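Local coordinates for (S)-ureidoglycine aminohydrolase cupin domain-containing protein (PDB 3MYX) that is of unknown function but belongs to the cupin superfamily and may be related to (S)-ureidoglycine aminohydrolases, at residues Q4-L8 with A218-C223; T20-G25 with R37-F41; P176-R182 with P222-T228. The contacts are given in a common frame with arbitrary orientation. Residues are numbered along the deposited sequence.

Contact 1 (Q4-L8 with A218-C223); sequences QPTVL and AQGAPC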
ATOM      1  N   GLN A   4      -7.313 -18.181  -1.868  1.00 31.73           N
ATOM      2  CA  GLN A   4      -7.630 -17.792  -3.270  1.00 30.99           C
ATOM      3  C   GLN A   4      -7.124 -16.369  -3.534  1.00 29.99           C
ATOM      4  O   GLN A   4      -7.940 -15.449  -3.688  1.00 32.63           O
ATOM      5  CB  GLN A   4      -9.142 -17.857  -3.495  1.00 31.67           C
ATOM      6  N   PRO A   5      -5.782 -16.176  -3.574  1.00 26.44           N
ATOM      7  CA  PRO A   5      -5.219 -14.817  -3.676  1.00 24.20           C
ATOM      8  C   PRO A   5      -5.743 -14.087  -4.899  1.00 21.27           C
ATOM      9  O   PRO A   5      -5.818 -14.658  -5.978  1.00 18.57           O
ATOM     10  CB  PRO A   5      -3.706 -15.060  -3.787  1.00 23.82           C
ATOM     11  CG  PRO A   5      -3.556 -16.455  -4.231  1.00 26.31           C
ATOM     12  CD  PRO A   5      -4.727 -17.201  -3.641  1.00 26.50           C
ATOM     13  N   THR A   6      -6.103 -12.823  -4.730  1.00 19.56           N
ATOM     14  CA  THR A   6      -6.642 -12.052  -5.827  1.00 19.20           C
ATOM     15  C   THR A   6      -6.164 -10.596  -5.770  1.00 15.89           C
ATOM     16  O   THR A   6      -5.359 -10.215  -4.895  1.00 16.73           O
ATOM     17  CB  THR A   6      -8.191 -12.133  -5.860  1.00 21.18           C
ATOM     18  OG1 THR A   6      -8.678 -11.715  -7.151  1.00 28.40           O
ATOM     19  CG2 THR A   6      -8.809 -11.315  -4.739  1.00 21.81           C
ATOM     20  N   VAL A   7      -6.634  -9.833  -6.751  1.00 13.69           N
ATOM     21  CA  VAL A   7      -6.384  -8.412  -6.885  1.00 11.92           C
ATOM     22  C   VAL A   7      -7.604  -7.695  -6.327  1.00 10.50           C
ATOM     23  O   VAL A   7      -8.748  -7.978  -6.734  1.00 12.85           O
ATOM     24  CB  VAL A   7      -6.154  -8.036  -8.371  1.00 12.00           C
ATOM     25  CG1 VAL A   7      -6.004  -6.538  -8.540  1.00 14.25           C
ATOM     26  CG2 VAL A   7      -4.951  -8.803  -8.945  1.00 14.88           C
ATOM     27  N   LEU A   8      -7.363  -6.786  -5.390  1.00  9.90           N
ATOM     28  CA  LEU A   8      -8.421  -6.106  -4.648  1.00 10.33           C
ATOM     29  C   LEU A   8      -8.276  -4.602  -4.702  1.00 10.08           C
ATOM     30  O   LEU A   8      -7.291  -4.055  -4.219  1.00 10.17           O
ATOM     31  CB  LEU A   8      -8.400  -6.556  -3.185  1.00 11.62           C
ATOM     32  CG  LEU A   8      -8.596  -8.062  -2.974  1.00 13.94           C
ATOM     33  CD1 LEU A   8      -8.277  -8.476  -1.555  1.00 17.91           C
ATOM     34  CD2 LEU A   8     -10.032  -8.473  -3.380  1.00 16.82           C
ATOM     35  N   ALA A 218      -2.365  -9.619  -3.878  1.00  9.24           N
ATOM     36  CA  ALA A 218      -1.840 -10.634  -2.985  1.00 10.16           C
ATOM     37  C   ALA A 218      -0.798 -11.493  -3.679  1.00 10.62           C
ATOM     38  O   ALA A 218      -0.886 -11.765  -4.881  1.00 10.78           O
ATOM     39  CB  ALA A 218      -2.988 -11.526  -2.466  1.00 11.62           C
ATOM     40  N   GLN A 219       0.191 -11.934  -2.919  1.00 10.19           N
ATOM     41  CA  GLN A 219       1.151 -12.905  -3.417  0.50 10.77           C
ATOM     42  C   GLN A 219       0.394 -14.114  -3.971  1.00 11.90           C
ATOM     43  O   GLN A 219      -0.498 -14.663  -3.303  1.00 12.70           O
ATOM     44  CB  GLN A 219       2.095 -13.332  -2.293  0.50 11.04           C
ATOM     45  CG  GLN A 219       3.211 -14.270  -2.731  0.50 13.37           C
ATOM     46  CD  GLN A 219       4.165 -14.605  -1.597  0.50 16.73           C
ATOM     47  OE1 GLN A 219       3.741 -14.864  -0.469  0.50 18.84           O
ATOM     48  NE2 GLN A 219       5.461 -14.603  -1.895  0.50 18.56           N
ATOM     49  N   GLY A 220       0.750 -14.515  -5.185  1.00 12.21           N
ATOM     50  CA  GLY A 220       0.104 -15.638  -5.857  1.00 13.51           C
ATOM     51  C   GLY A 220      -1.083 -15.253  -6.716  1.00 13.63           C
ATOM     52  O   GLY A 220      -1.571 -16.079  -7.483  1.00 15.00           O
ATOM     53  N   ALA A 221      -1.571 -14.020  -6.610  1.00 12.55           N
ATOM     54  CA  ALA A 221      -2.736 -13.610  -7.398  1.00 13.13           C
ATOM     55  C   ALA A 221      -2.360 -13.539  -8.876  1.00 13.24           C
ATOM     56  O   ALA A 221      -1.416 -12.826  -9.233  1.00 12.98           O
ATOM     57  CB  ALA A 221      -3.264 -12.267  -6.937  1.00 13.46           C
ATOM     58  N   PRO A 222      -3.076 -14.283  -9.742  1.00 13.94           N
ATOM     59  CA  PRO A 222      -2.808 -14.099 -11.160  1.00 14.68           C
ATOM     60  C   PRO A 222      -3.254 -12.730 -11.612  1.00 15.71           C
ATOM     61  O   PRO A 222      -4.363 -12.279 -11.316  1.00 17.80           O
ATOM     62  CB  PRO A 222      -3.648 -15.188 -11.832  1.00 16.18           C
ATOM     63  CG  PRO A 222      -3.793 -16.240 -10.791  1.00 16.34           C
ATOM     64  CD  PRO A 222      -3.929 -15.464  -9.504  1.00 14.98           C
ATOM     65  N   CYS A 223      -2.376 -12.087 -12.355  1.00 14.83           N
ATOM     66  CA  CYS A 223      -2.526 -10.703 -12.736  0.50 14.84           C
ATOM     67  C   CYS A 223      -1.770 -10.464 -14.048  1.00 13.42           C
ATOM     68  O   CYS A 223      -0.581 -10.779 -14.039  1.00 12.96           O
ATOM     69  CB  CYS A 223      -1.873  -9.903 -11.602  0.50 14.48           C
ATOM     70  SG  CYS A 223      -2.009  -8.136 -11.624  0.50 14.92           S
TER
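The ring of Pro-5 settles on a type II beta turn that runs from Ala-218 to Ala-221 and is closed by a hydrogen bond from Ala-221 N to Ala-218 O (2.9 Å). Pro-5 CB lies 3.8 Å from Ala-218 CB and 3.3 Å from Gln-219 O, while Pro-5 CG comes within 3.7 Å of Gly-220 C, so the pyrrolidine ring fits against the backbone of the turn. Gly-220 has a positive phi of 91°; a CB there would be pressed against the preceding carbonyl oxygen and come close to Pro-5 CG.

The second bump points the other way. Ala-221 CB pushes against the backbone of the N-terminal segment, 3.5 Å from Thr-6 C, with Pro-5 CB at 4.2 Å and Val-7 CG2 at 4.3 Å. Farther along, Val-7 CG2 also rests 4.0 Å from Cys-223 SG, extending the fit inward, where Val-7 meets Leu-199, Leu-201, Val-215 and Val-217. A nearly linear hydrogen bond from Ala-218 N to Thr-6 O (3.2 Å) fixes the two backbones, supported by a CA-H...O contact of 3.6 Å between Ala-221 CA and Pro-5 O. Thr-6 directs its CA-to-CB bond away from the turn.

Ala-218 N thus bonds to the chain as it enters strand 7-11, which pairs antiparallel with strand 214-217 at the edge of a seven-stranded sheet. An N-terminal strand added in this way to the sheet of the C-terminal cupin domain is consistent with a two-domain, bicupin architecture.

Contact 2 (T20-G25 with R37-F41); sequences TEFTTG and RRTAF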
ATOM      1  N   THR A  20     -14.859  -4.828  -3.428  0.50 15.09           N
ATOM      2  CA  THR A  20     -14.149  -5.514  -2.373  1.00 14.43           C
ATOM      3  C   THR A  20     -14.905  -5.667  -1.058  1.00 13.40           C
ATOM      4  O   THR A  20     -15.521  -4.729  -0.551  1.00 13.78           O
ATOM      5  CB  THR A  20     -12.859  -4.718  -2.159  1.00 13.08           C
ATOM      6  OG1 THR A  20     -12.195  -4.625  -3.428  1.00 15.03           O
ATOM      7  CG2 THR A  20     -11.945  -5.376  -1.132  1.00 14.27           C
ATOM      8  N   GLU A  21     -14.854  -6.881  -0.521  1.00 12.54           N
ATOM      9  CA  GLU A  21     -15.431  -7.171   0.780  0.50 13.10           C
ATOM     10  C   GLU A  21     -14.413  -6.849   1.872  1.00 12.17           C
ATOM     11  O   GLU A  21     -13.241  -7.233   1.777  1.00 14.14           O
ATOM     12  CB  GLU A  21     -15.841  -8.647   0.866  0.50 13.97           C
ATOM     13  CG  GLU A  21     -16.824  -9.079  -0.223  0.50 14.56           C
ATOM     14  CD  GLU A  21     -18.205  -8.495  -0.028  0.50 16.29           C
ATOM     15  OE1 GLU A  21     -18.449  -7.887   1.033  0.50 18.65           O
ATOM     16  OE2 GLU A  21     -19.051  -8.653  -0.932  0.50 16.38           O
ATOM     17  N   PHE A  22     -14.855  -6.140   2.900  1.00 11.77           N
ATOM     18  CA  PHE A  22     -14.001  -5.829   4.054  1.00 11.64           C
ATOM     19  C   PHE A  22     -14.557  -6.470   5.326  1.00 11.78           C
ATOM     20  O   PHE A  22     -15.777  -6.467   5.553  1.00 14.06           O
ATOM     21  CB  PHE A  22     -13.934  -4.318   4.273  1.00 10.97           C
ATOM     22  CG  PHE A  22     -13.327  -3.550   3.122  1.00 11.09           C
ATOM     23  CD1 PHE A  22     -14.123  -3.082   2.094  1.00 11.69           C
ATOM     24  CD2 PHE A  22     -11.966  -3.276   3.092  1.00 10.35           C
ATOM     25  CE1 PHE A  22     -13.572  -2.361   1.039  1.00 12.38           C
ATOM     26  CE2 PHE A  22     -11.404  -2.550   2.042  1.00 11.63           C
ATOM     27  CZ  PHE A  22     -12.211  -2.086   1.022  1.00 10.57           C
ATOM     28  N   THR A  23     -13.655  -6.980   6.155  1.00 12.04           N
ATOM     29  CA  THR A  23     -13.983  -7.495   7.473  1.00 13.53           C
ATOM     30  C   THR A  23     -13.746  -6.391   8.487  1.00 11.81           C
ATOM     31  O   THR A  23     -12.629  -5.856   8.564  1.00 12.75           O
ATOM     32  CB  THR A  23     -13.086  -8.701   7.821  1.00 13.57           C
ATOM     33  OG1 THR A  23     -13.413  -9.785   6.952  1.00 18.51           O
ATOM     34  CG2 THR A  23     -13.291  -9.162   9.274  1.00 16.47           C
ATOM     35  N   THR A  24     -14.774  -6.049   9.263  1.00 11.23           N
ATOM     36  CA  THR A  24     -14.653  -5.033  10.299  1.00 10.45           C
ATOM     37  C   THR A  24     -14.179  -5.630  11.629  1.00  9.92           C
ATOM     38  O   THR A  24     -14.718  -6.644  12.097  1.00 13.07           O
ATOM     39  CB  THR A  24     -15.988  -4.319  10.520  1.00 12.90           C
ATOM     40  OG1 THR A  24     -16.353  -3.632   9.325  1.00 15.35           O
ATOM     41  CG2 THR A  24     -15.909  -3.333  11.650  1.00 14.03           C
ATOM     42  N   GLY A  25     -13.194  -4.981  12.243  1.00  8.83           N
ATOM     43  CA  GLY A  25     -12.711  -5.362  13.557  1.00  8.37           C
ATOM     44  C   GLY A  25     -11.201  -5.381  13.628  1.00  8.01           C
ATOM     45  O   GLY A  25     -10.516  -5.204  12.634  1.00  8.37           O
ATOM     46  N   ARG A  37     -11.230  -0.470  11.613  1.00  7.40           N
ATOM     47  CA  ARG A  37     -10.374  -1.331  10.810  1.00  7.55           C
ATOM     48  C   ARG A  37     -11.208  -2.164   9.854  1.00  7.55           C
ATOM     49  O   ARG A  37     -12.076  -2.934  10.286  1.00  8.41           O
ATOM     50  CB  ARG A  37      -9.529  -2.241  11.720  1.00  7.34           C
ATOM     51  CG  ARG A  37      -8.651  -3.238  10.969  1.00  7.93           C
ATOM     52  CD  ARG A  37      -7.426  -2.597  10.342  1.00  7.24           C
ATOM     53  NE  ARG A  37      -6.404  -2.328  11.335  1.00  6.63           N
ATOM     54  CZ  ARG A  37      -5.247  -1.721  11.088  1.00  5.75           C
ATOM     55  NH1 ARG A  37      -4.985  -1.237   9.894  1.00  6.87           N
ATOM     56  NH2 ARG A  37      -4.368  -1.572  12.059  1.00  6.32           N
ATOM     57  N   ARG A  38     -10.944  -2.011   8.558  1.00  7.28           N
ATOM     58  CA  ARG A  38     -11.701  -2.693   7.506  1.00  7.90           C
ATOM     59  C   ARG A  38     -10.694  -3.448   6.671  1.00  7.37           C
ATOM     60  O   ARG A  38      -9.984  -2.862   5.837  1.00  8.72           O
ATOM     61  CB  ARG A  38     -12.490  -1.687   6.661  1.00  8.90           C
ATOM     62  CG  ARG A  38     -13.227  -0.630   7.454  1.00  9.51           C
ATOM     63  CD  ARG A  38     -14.311  -1.207   8.331  1.00 12.01           C
ATOM     64  NE  ARG A  38     -14.838  -0.184   9.232  1.00 14.69           N
ATOM     65  CZ  ARG A  38     -15.731   0.744   8.886  1.00 17.80           C
ATOM     66  NH1 ARG A  38     -16.224   0.774   7.654  1.00 19.51           N
ATOM     67  NH2 ARG A  38     -16.135   1.641   9.784  1.00 19.91           N
ATOM     68  N   THR A  39     -10.596  -4.752   6.911  1.00  7.45           N
ATOM     69  CA  THR A  39      -9.541  -5.557   6.308  1.00  8.38           C
ATOM     70  C   THR A  39     -10.049  -6.295   5.082  1.00  9.10           C
ATOM     71  O   THR A  39     -11.043  -7.016   5.158  1.00 10.98           O
ATOM     72  CB  THR A  39      -8.990  -6.534   7.353  1.00  9.11           C
ATOM     73  OG1 THR A  39      -8.457  -5.766   8.442  1.00  9.35           O
ATOM     74  CG2 THR A  39      -7.917  -7.413   6.768  1.00 11.31           C
ATOM     75  N   ALA A  40      -9.379  -6.090   3.952  1.00  8.14           N
ATOM     76  CA  ALA A  40      -9.722  -6.758   2.704  1.00  8.92           C
ATOM     77  C   ALA A  40      -8.978  -8.070   2.511  1.00  8.84           C
ATOM     78  O   ALA A  40      -9.434  -8.938   1.768  1.00 10.85           O
ATOM     79  CB  ALA A  40      -9.442  -5.839   1.547  1.00  9.84           C
ATOM     80  N   PHE A  41      -7.819  -8.202   3.159  1.00  9.14           N
ATOM     81  CA  PHE A  41      -6.957  -9.339   2.975  1.00  9.40           C
ATOM     82  C   PHE A  41      -6.070  -9.498   4.192  1.00  8.64           C
ATOM     83  O   PHE A  41      -5.501  -8.525   4.684  1.00  9.73           O
ATOM     84  CB  PHE A  41      -6.062  -9.106   1.756  1.00 10.59           C
ATOM     85  CG  PHE A  41      -5.051 -10.199   1.530  1.00 12.42           C
ATOM     86  CD1 PHE A  41      -3.776 -10.122   2.090  1.00 11.60           C
ATOM     87  CD2 PHE A  41      -5.374 -11.301   0.778  1.00 14.63           C
ATOM     88  CE1 PHE A  41      -2.853 -11.131   1.886  1.00 12.27           C
ATOM     89  CE2 PHE A  41      -4.448 -12.311   0.581  1.00 15.90           C
ATOM     90  CZ  PHE A  41      -3.196 -12.213   1.122  1.00 13.77           C
TER
HETATM   91  O   HOH W   1     -11.767  -8.885   0.304  1.00 16.77           O
HETATM   92  O   HOH W   2     -12.393  -9.607   4.082  1.00 35.87           O
HETATM   93  O   HOH W   3     -10.488  -6.326  10.257  1.00 12.79           O
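Two short antiparallel strands meet here near the surface, and their threonines share one rotamer. Thr-23 and Thr-39 form a hydrogen-bonded pair, with Thr-23 N to Thr-39 O and Thr-39 N to Thr-23 O both at 2.8 Å; Gly-25 N adds a bond to Arg-37 O (3.0 Å). In its m rotamer, Thr-39 donates from OG1 to water 3 (2.8 Å), which in turn donates to Thr-23 O (2.8 Å) and Gly-25 O (2.6 Å). Thr-23, also m, brings OG1 within 3.1 Å of water 2, which donates to Thr-39 O.

On the face of Thr-24 and Arg-38, the m, m, t course of Arg-38 brings its CD 3.3 Å from Thr-24 OG1 and its NE to Ser-35 O. Phe-22, likewise m, lays CE2 3.9 Å from Ala-40 CB and CD2 3.4 Å from Arg-38 O. Arg-37 instead runs t, p, p, leading its guanidinium away to salt bridges with Asp-31 and Glu-67 and a cation-pi contact with Phe-113.

Strand 37-39 lies between strand 23-24 and strand 47-54; beyond it the chain turns a corner at Ala-40, where Ala-40 and Phe-41 both face Ala-49 in a classic beta bulge.

Contact 3 (P176-R182 with P222-T228); sequences PYERISR and PCKWTST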
ATOM      1  N   PRO A 176       5.574   2.793 -20.574  1.00  5.56           N
ATOM      2  CA  PRO A 176       4.500   1.823 -20.805  1.00  6.35           C
ATOM      3  C   PRO A 176       5.010   0.415 -21.036  1.00  6.45           C
ATOM      4  O   PRO A 176       6.068   0.213 -21.628  1.00  7.32           O
ATOM      5  CB  PRO A 176       3.848   2.316 -22.106  1.00  7.58           C
ATOM      6  CG  PRO A 176       4.290   3.687 -22.286  1.00  7.22           C
ATOM      7  CD  PRO A 176       5.588   3.862 -21.590  1.00  6.47           C
ATOM      8  N   TYR A 177       4.249  -0.566 -20.583  1.00  6.30           N
ATOM      9  CA  TYR A 177       4.535  -1.956 -20.924  1.00  6.43           C
ATOM     10  C   TYR A 177       3.356  -2.869 -20.739  1.00  6.22           C
ATOM     11  O   TYR A 177       2.353  -2.518 -20.086  1.00  6.17           O
ATOM     12  CB  TYR A 177       5.732  -2.505 -20.152  1.00  6.69           C
ATOM     13  CG  TYR A 177       5.548  -2.690 -18.658  1.00  6.87           C
ATOM     14  CD1 TYR A 177       5.727  -1.636 -17.774  1.00  7.11           C
ATOM     15  CD2 TYR A 177       5.226  -3.929 -18.129  1.00  7.53           C
ATOM     16  CE1 TYR A 177       5.615  -1.808 -16.406  1.00  6.41           C
ATOM     17  CE2 TYR A 177       5.118  -4.123 -16.770  1.00  7.63           C
ATOM     18  CZ  TYR A 177       5.318  -3.059 -15.906  1.00  6.56           C
ATOM     19  OH  TYR A 177       5.210  -3.208 -14.546  1.00  8.10           O
ATOM     20  N   GLU A 178       3.491  -4.051 -21.335  1.00  6.69           N
ATOM     21  CA  GLU A 178       2.491  -5.104 -21.265  1.00  7.35           C
ATOM     22  C   GLU A 178       3.197  -6.422 -21.095  1.00  7.42           C
ATOM     23  O   GLU A 178       4.154  -6.710 -21.803  1.00  8.80           O
ATOM     24  CB  GLU A 178       1.638  -5.108 -22.539  1.00  8.12           C
ATOM     25  CG  GLU A 178       0.496  -6.147 -22.527  1.00  9.53           C
ATOM     26  CD  GLU A 178      -0.307  -6.177 -23.823  1.00 11.26           C
ATOM     27  OE1 GLU A 178      -0.128  -5.284 -24.679  1.00 14.72           O
ATOM     28  OE2 GLU A 178      -1.134  -7.095 -23.960  1.00 14.06           O
ATOM     29  N   ARG A 179       2.708  -7.232 -20.163  1.00  8.38           N
ATOM     30  CA  ARG A 179       3.231  -8.563 -19.933  1.00  9.09           C
ATOM     31  C   ARG A 179       2.085  -9.552 -19.831  1.00 10.47           C
ATOM     32  O   ARG A 179       0.922  -9.171 -19.673  1.00 10.86           O
ATOM     33  CB  ARG A 179       4.056  -8.588 -18.643  1.00  9.83           C
ATOM     34  CG  ARG A 179       3.317  -8.123 -17.388  1.00 10.86           C
ATOM     35  CD  ARG A 179       4.087  -8.477 -16.129  1.00 12.21           C
ATOM     36  NE  ARG A 179       3.368  -8.099 -14.910  1.00 11.88           N
ATOM     37  CZ  ARG A 179       2.334  -8.760 -14.398  1.00 11.26           C
ATOM     38  NH1 ARG A 179       1.848  -9.856 -14.992  1.00 12.84           N
ATOM     39  NH2 ARG A 179       1.761  -8.318 -13.284  1.00 13.80           N
ATOM     40  N   ILE A 180       2.425 -10.827 -19.881  1.00  9.98           N
ATOM     41  CA  ILE A 180       1.433 -11.872 -19.716  1.00 10.32           C
ATOM     42  C   ILE A 180       1.006 -11.998 -18.270  1.00 10.68           C
ATOM     43  O   ILE A 180       1.679 -11.525 -17.355  1.00 11.06           O
ATOM     44  CB  ILE A 180       1.925 -13.230 -20.264  1.00 11.42           C
ATOM     45  CG1 ILE A 180       3.075 -13.787 -19.418  1.00 12.28           C
ATOM     46  CG2 ILE A 180       2.290 -13.102 -21.750  1.00 12.78           C
ATOM     47  CD1 ILE A 180       3.488 -15.213 -19.845  1.00 14.58           C
ATOM     48  N   SER A 181      -0.137 -12.619 -18.056  1.00 10.91           N
ATOM     49  CA  SER A 181      -0.605 -12.891 -16.706  1.00 12.53           C
ATOM     50  C   SER A 181       0.346 -13.851 -16.000  1.00 13.51           C
ATOM     51  O   SER A 181       0.778 -14.859 -16.579  1.00 14.21           O
ATOM     52  CB  SER A 181      -1.993 -13.518 -16.783  1.00 13.46           C
ATOM     53  OG  SER A 181      -2.535 -13.771 -15.506  1.00 16.88           O
ATOM     54  N   ARG A 182       0.676 -13.522 -14.756  1.00 14.23           N
ATOM     55  CA  ARG A 182       1.520 -14.344 -13.896  0.50 14.55           C
ATOM     56  C   ARG A 182       1.010 -14.252 -12.460  1.00 14.31           C
ATOM     57  O   ARG A 182       0.456 -13.221 -12.071  1.00 12.77           O
ATOM     58  CB  ARG A 182       2.964 -13.839 -13.930  0.50 15.93           C
ATOM     59  CG  ARG A 182       3.627 -13.894 -15.299  0.50 17.03           C
ATOM     60  CD  ARG A 182       3.919 -15.339 -15.683  0.50 17.95           C
ATOM     61  NE  ARG A 182       4.740 -15.979 -14.660  0.50 19.43           N
ATOM     62  CZ  ARG A 182       4.769 -17.283 -14.400  0.50 22.61           C
ATOM     63  NH1 ARG A 182       4.009 -18.128 -15.083  0.50 23.38           N
ATOM     64  NH2 ARG A 182       5.554 -17.738 -13.435  0.50 24.61           N
ATOM     65  N   PRO A 222      -3.076 -14.283  -9.742  1.00 13.94           N
ATOM     66  CA  PRO A 222      -2.808 -14.099 -11.160  1.00 14.68           C
ATOM     67  C   PRO A 222      -3.254 -12.730 -11.612  1.00 15.71           C
ATOM     68  O   PRO A 222      -4.363 -12.279 -11.316  1.00 17.80           O
ATOM     69  CB  PRO A 222      -3.648 -15.188 -11.832  1.00 16.18           C
ATOM     70  CG  PRO A 222      -3.793 -16.240 -10.791  1.00 16.34           C
ATOM     71  CD  PRO A 222      -3.929 -15.464  -9.504  1.00 14.98           C
ATOM     72  N   CYS A 223      -2.376 -12.087 -12.355  1.00 14.83           N
ATOM     73  CA  CYS A 223      -2.526 -10.703 -12.736  0.50 14.84           C
ATOM     74  C   CYS A 223      -1.770 -10.464 -14.048  1.00 13.42           C
ATOM     75  O   CYS A 223      -0.581 -10.779 -14.039  1.00 12.96           O
ATOM     76  CB  CYS A 223      -1.873  -9.903 -11.602  0.50 14.48           C
ATOM     77  SG  CYS A 223      -2.009  -8.136 -11.624  0.50 14.92           S
ATOM     78  N   LYS A 224      -2.405  -9.869 -15.049  1.00 12.72           N
ATOM     79  CA  LYS A 224      -1.745  -9.322 -16.221  0.50 11.04           C
ATOM     80  C   LYS A 224      -1.672  -7.812 -16.043  1.00  9.70           C
ATOM     81  O   LYS A 224      -2.627  -7.219 -15.607  1.00 10.81           O
ATOM     82  CB  LYS A 224      -2.577  -9.648 -17.450  0.50 12.13           C
ATOM     83  CG  LYS A 224      -1.994  -9.184 -18.750  0.50 11.98           C
ATOM     84  CD  LYS A 224      -2.999  -9.344 -19.865  0.50 12.30           C
ATOM     85  CE  LYS A 224      -2.521  -8.673 -21.125  0.50 13.00           C
ATOM     86  NZ  LYS A 224      -1.236  -9.252 -21.593  0.50 14.36           N
ATOM     87  N   TRP A 225      -0.527  -7.218 -16.374  1.00  8.43           N
ATOM     88  CA  TRP A 225      -0.349  -5.770 -16.348  1.00  8.59           C
ATOM     89  C   TRP A 225      -0.323  -5.246 -17.773  1.00  7.84           C
ATOM     90  O   TRP A 225       0.450  -5.749 -18.600  1.00  8.26           O
ATOM     91  CB  TRP A 225       0.979  -5.428 -15.676  1.00  8.13           C
ATOM     92  CG  TRP A 225       1.422  -3.982 -15.786  1.00  7.15           C
ATOM     93  CD1 TRP A 225       1.815  -3.325 -16.919  1.00  6.94           C
ATOM     94  CD2 TRP A 225       1.534  -3.022 -14.720  1.00  6.98           C
ATOM     95  NE1 TRP A 225       2.158  -2.032 -16.627  1.00  7.41           N
ATOM     96  CE2 TRP A 225       2.020  -1.827 -15.286  1.00  6.87           C
ATOM     97  CE3 TRP A 225       1.307  -3.065 -13.339  1.00  6.83           C
ATOM     98  CZ2 TRP A 225       2.214  -0.671 -14.536  1.00  7.77           C
ATOM     99  CZ3 TRP A 225       1.499  -1.916 -12.604  1.00  9.51           C
ATOM    100  CH2 TRP A 225       1.968  -0.745 -13.198  1.00  9.74           C
ATOM    101  N   THR A 226      -1.127  -4.221 -18.045  1.00  7.16           N
ATOM    102  CA  THR A 226      -1.037  -3.435 -19.282  1.00  8.11           C
ATOM    103  C   THR A 226      -1.113  -1.959 -18.961  1.00  6.57           C
ATOM    104  O   THR A 226      -2.114  -1.475 -18.436  1.00  8.42           O
ATOM    105  CB  THR A 226      -2.169  -3.752 -20.275  1.00  9.40           C
ATOM    106  OG1 THR A 226      -2.243  -5.159 -20.462  1.00 10.94           O
ATOM    107  CG2 THR A 226      -1.892  -3.066 -21.631  1.00 10.63           C
ATOM    108  N   SER A 227      -0.062  -1.234 -19.310  1.00  6.80           N
ATOM    109  CA  SER A 227      -0.076   0.218 -19.263  1.00  6.21           C
ATOM    110  C   SER A 227       0.293   0.737 -20.644  1.00  7.22           C
ATOM    111  O   SER A 227       1.209   0.233 -21.289  1.00  9.49           O
ATOM    112  CB  SER A 227       0.868   0.759 -18.193  1.00  7.01           C
ATOM    113  OG  SER A 227       2.203   0.321 -18.371  1.00  6.69           O
ATOM    114  N   THR A 228      -0.438   1.742 -21.096  1.00  7.49           N
ATOM    115  CA  THR A 228      -0.166   2.359 -22.393  1.00  8.06           C
ATOM    116  C   THR A 228       0.459   3.741 -22.241  1.00  7.84           C
ATOM    117  O   THR A 228       0.757   4.389 -23.223  1.00 10.57           O
ATOM    118  CB  THR A 228      -1.461   2.436 -23.236  1.00  9.98           C
ATOM    119  OG1 THR A 228      -2.440   3.183 -22.516  1.00 11.10           O
ATOM    120  CG2 THR A 228      -1.988   1.019 -23.568  1.00 10.96           C
TER
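Within the EutQ-like cupin domain, the segment 176-182 runs antiparallel along strand 222-227, held by two short ladders whose register differs by one residue. Pro-176 opens the contact with its CB 3.5 Å from Ser-227 O. Tyr-177 follows: its N donates to Ser-227 OG (3.1 Å) and its O accepts from Ser-227 N (2.8 Å). In its p rotamer the phenol ring lies over the five-membered ring of Trp-225 in an offset stack, centroids 3.9 Å apart and planes at 8°. The indole is itself held by Trp-225 NE1 donating to Ser-227 OG (2.9 Å), so that one hydroxyl ties the stack to the backbone of Tyr-177.

Glu-178 pairs with Thr-226 and reaches, with an extended side chain, from the same face to Lys-224, where OE2 and NZ form a salt bridge of 3.2 Å. On its other flank, this part of the chain bonds to Ile-148 and Ser-149.

Arg-179 N donates to Trp-225 O (3.1 Å), and Arg-179 O receives Lys-224 NZ (2.9 Å), a second partner for that ammonium. Between the ladders, where the 176-182 side has one residue more, the Arg-179 guanidinium lays one face over Trp-225 CB, and NH1 donates to Cys-223 O (2.8 Å) and Ile-180 O (2.9 Å). After Ile-180, whose side chain starts away from the strand, Ser-181 CA passes 3.8 Å from Lys-224 CA. The second ladder then begins at Arg-182: Arg-182 N donates to Cys-223 O and Cys-223 N to Arg-182 O, both at 3.1 Å.

How the contacts relate
From the N terminus, segment 4-8 begins contact 1, which closes only after some 210 residues, when the chain returns at 218-223. Contact 2 is nested inside that long loop: it closes a short excursion of 11 residues between 20-25 and 37-41, soon after strand 7-11. The two touch, since Phe-41 CE2 packs 3.5 Å from Ala-218 CB, joining the sheet of strands 23-24 and 37-39 to the C-terminal domain. Contact 3 opens at 176-182 and closes at 222-228, crossing contact 1; both use Pro-222 and Cys-223 at the start of strand 222-227. Contacts 2 and 3 follow in series and do not touch, their nearest atoms about 11 Å apart.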